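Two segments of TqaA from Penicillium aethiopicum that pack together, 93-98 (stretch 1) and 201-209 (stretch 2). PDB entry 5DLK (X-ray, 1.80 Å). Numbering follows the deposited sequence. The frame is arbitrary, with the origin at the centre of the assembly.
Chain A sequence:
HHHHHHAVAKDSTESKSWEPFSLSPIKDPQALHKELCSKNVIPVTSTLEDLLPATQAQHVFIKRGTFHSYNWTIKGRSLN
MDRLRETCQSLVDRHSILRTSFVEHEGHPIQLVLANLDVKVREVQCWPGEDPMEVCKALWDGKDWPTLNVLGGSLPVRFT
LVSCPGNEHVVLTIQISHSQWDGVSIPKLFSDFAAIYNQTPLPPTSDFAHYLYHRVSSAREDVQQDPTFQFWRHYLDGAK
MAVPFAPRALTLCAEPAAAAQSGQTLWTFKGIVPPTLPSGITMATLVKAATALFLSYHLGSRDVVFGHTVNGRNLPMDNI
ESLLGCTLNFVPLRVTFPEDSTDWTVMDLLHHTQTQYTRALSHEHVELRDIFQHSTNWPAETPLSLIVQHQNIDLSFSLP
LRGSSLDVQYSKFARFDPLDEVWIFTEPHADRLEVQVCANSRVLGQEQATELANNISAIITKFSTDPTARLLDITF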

# COMPACT_ATOMS: atom_id res chain seq x y z
N ASP A 93 3.19 -12.92 -17.17
CA ASP A 93 2.49 -14.20 -17.29
C ASP A 93 2.11 -14.78 -15.92
O ASP A 93 0.99 -15.25 -15.72
CB ASP A 93 3.36 -15.23 -18.04
CG ASP A 93 3.59 -14.86 -19.49
OD1 ASP A 93 2.81 -14.05 -20.05
OD2 ASP A 93 4.56 -15.39 -20.08
N ARG A 94 3.06 -14.75 -15.00
CA ARG A 94 2.89 -15.37 -13.69
C ARG A 94 1.88 -14.67 -12.77
O ARG A 94 1.14 -15.34 -12.04
CB ARG A 94 4.25 -15.45 -12.98
CG ARG A 94 4.20 -16.02 -11.57
CD ARG A 94 5.61 -16.19 -11.02
NE ARG A 94 5.64 -16.61 -9.62
CZ ARG A 94 5.39 -17.85 -9.20
NH1 ARG A 94 5.45 -18.14 -7.90
NH2 ARG A 94 5.06 -18.80 -10.07
N HIS A 95 1.83 -13.33 -12.80
CA HIS A 95 1.00 -12.59 -11.84
C HIS A 95 -0.11 -11.79 -12.51
O HIS A 95 0.16 -10.76 -13.12
CB HIS A 95 1.87 -11.63 -11.01
CG HIS A 95 2.93 -12.32 -10.20
ND1 HIS A 95 2.65 -13.02 -9.06
CD2 HIS A 95 4.28 -12.37 -10.36
CE1 HIS A 95 3.77 -13.49 -8.55
NE2 HIS A 95 4.77 -13.11 -9.32
N SER A 96 -1.36 -12.21 -12.37
CA SER A 96 -2.42 -11.59 -13.15
C SER A 96 -2.65 -10.12 -12.77
O SER A 96 -3.16 -9.34 -13.59
CB SER A 96 -3.72 -12.38 -13.01
OG SER A 96 -4.27 -12.28 -11.71
N ILE A 97 -2.27 -9.72 -11.55
CA ILE A 97 -2.42 -8.31 -11.18
C ILE A 97 -1.56 -7.42 -12.10
O ILE A 97 -1.94 -6.28 -12.37
CB ILE A 97 -2.03 -8.06 -9.69
CG1 ILE A 97 -2.44 -6.65 -9.25
CG2 ILE A 97 -0.55 -8.26 -9.46
CD1 ILE A 97 -3.89 -6.34 -9.44
N LEU A 98 -0.45 -7.95 -12.60
CA LEU A 98 0.43 -7.17 -13.48
C LEU A 98 -0.14 -7.07 -14.91
O LEU A 98 0.31 -6.24 -15.71
CB LEU A 98 1.85 -7.78 -13.50
CG LEU A 98 2.59 -7.93 -12.17
CD1 LEU A 98 3.99 -8.50 -12.36
CD2 LEU A 98 2.65 -6.61 -11.41
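Stretch 2, residues 201-209: PLPPTSDFA

Stretch 1 begins with the last two residues of a helix, Asp93 and Arg94, leaves helical geometry at His95 (phi/psi -117/108) and enters a 3-10 segment at Ser96, where Leu98 N donates to His95 O at 2.9 Å. Stretch 2 approaches as an extended, proline-rich loop, with psi between 145° and 180° from Pro201 to Asp207, before Asp207 takes the N-cap position of the helix that follows. The two run in nearly the same direction, their end-to-end vectors 19° apart. The backbones come closer from Arg94 - Thr205 to Ser96 - Asp207, then hold their separation as far as Ile97 - Phe208: the CA atoms of Arg94 and Thr205 are 8.2 Å apart, those of Ser96 and Asp207 6.1 Å, and those of Ile97 and Phe208 6.2 Å.

The wider end is bridged by Arg94, whose side chain is extended (chi1 to chi3 all t). Arg94 NH1 donates to Pro203 O at 2.8 Å, and Arg94 NH2 adds a weak bond to the same oxygen at 3.2 Å, so that the carbonyl lies at the edge of the guanidinium. Leu202 CD1, 3.8 Å from Arg94 NE, covers one face, while Thr205 CG2 lies over the opposite face. The same methyl also meets the imidazole, with Thr205 CG2 4.2 Å from His95 CE1.

At the narrower end the polar link is direct. Ser96 OG, in the p rotamer, donates to Asp207 OD2 at 2.6 Å; Asp207 also caps a backbone nitrogen just past the stretch, which ties this bond to the helix start. Beyond it, Ile97 CD1 packs obliquely on the Phe208 ring, 4.2 Å from CD2 of Phe208.

Three waters also bridge the two stretches. One links His95 ND1 to Ser206 O, a second donates to Ser96 OG and accepts from Ala209 N, and the third accepts from the backbone nitrogens of both Ile97 and Phe208.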

# COMPACT_ATOMS: atom_id res chain seq x y z
N PRO A 201 13.19 -22.60 -11.19
CA PRO A 201 11.75 -22.87 -11.13
C PRO A 201 11.09 -22.27 -9.88
O PRO A 201 11.72 -22.17 -8.82
CB PRO A 201 11.69 -24.40 -11.11
CG PRO A 201 12.88 -24.80 -11.93
CD PRO A 201 13.96 -23.80 -11.56
N LEU A 202 9.84 -21.87 -10.02
CA LEU A 202 9.09 -21.26 -8.92
C LEU A 202 7.84 -22.06 -8.62
O LEU A 202 7.20 -22.60 -9.53
CB LEU A 202 8.71 -19.82 -9.27
CG LEU A 202 9.84 -18.79 -9.34
CD1 LEU A 202 9.31 -17.49 -9.91
CD2 LEU A 202 10.44 -18.55 -7.97
N PRO A 203 7.46 -22.13 -7.33
CA PRO A 203 6.22 -22.83 -6.97
C PRO A 203 5.02 -22.09 -7.52
O PRO A 203 5.08 -20.87 -7.66
CB PRO A 203 6.24 -22.81 -5.45
CG PRO A 203 7.07 -21.62 -5.10
CD PRO A 203 8.12 -21.52 -6.17
N PRO A 204 3.94 -22.81 -7.86
CA PRO A 204 2.72 -22.09 -8.26
C PRO A 204 2.25 -21.15 -7.15
O PRO A 204 2.61 -21.32 -5.98
CB PRO A 204 1.71 -23.22 -8.51
CG PRO A 204 2.33 -24.47 -7.95
CD PRO A 204 3.81 -24.27 -8.03
N THR A 205 1.48 -20.14 -7.53
CA THR A 205 1.04 -19.12 -6.58
C THR A 205 -0.40 -18.74 -6.89
O THR A 205 -0.93 -19.09 -7.95
CB THR A 205 1.94 -17.87 -6.65
OG1 THR A 205 1.59 -16.95 -5.60
CG2 THR A 205 1.79 -17.19 -8.00
N SER A 206 -1.03 -18.01 -5.98
CA SER A 206 -2.37 -17.48 -6.24
C SER A 206 -2.26 -16.06 -6.73
O SER A 206 -1.20 -15.45 -6.63
CB SER A 206 -3.23 -17.55 -4.98
OG SER A 206 -3.30 -18.88 -4.50
N ASP A 207 -3.33 -15.53 -7.30
CA ASP A 207 -3.29 -14.13 -7.69
C ASP A 207 -4.24 -13.30 -6.85
O ASP A 207 -4.93 -13.82 -5.96
CB ASP A 207 -3.58 -13.93 -9.18
CG ASP A 207 -4.90 -14.51 -9.62
OD1 ASP A 207 -5.73 -14.87 -8.76
OD2 ASP A 207 -5.11 -14.60 -10.85
N PHE A 208 -4.28 -12.00 -7.13
CA PHE A 208 -5.10 -11.09 -6.35
C PHE A 208 -6.58 -11.39 -6.54
O PHE A 208 -7.36 -11.29 -5.60
CB PHE A 208 -4.77 -9.64 -6.73
CG PHE A 208 -5.47 -8.63 -5.89
CD1 PHE A 208 -5.21 -8.55 -4.53
CD2 PHE A 208 -6.41 -7.78 -6.45
CE1 PHE A 208 -5.87 -7.63 -3.74
CE2 PHE A 208 -7.07 -6.85 -5.67
CZ PHE A 208 -6.80 -6.77 -4.32
N ALA A 209 -6.99 -11.79 -7.74
CA ALA A 209 -8.39 -12.14 -7.96
C ALA A 209 -8.83 -13.24 -6.99
O ALA A 209 -9.96 -13.22 -6.48
CB ALA A 209 -8.63 -12.57 -9.41
O HOH W 1 -0.04 -13.08 -8.01
O HOH W 2 -5.56 -10.56 -10.01
O HOH W 3 -1.72 -11.27 -8.72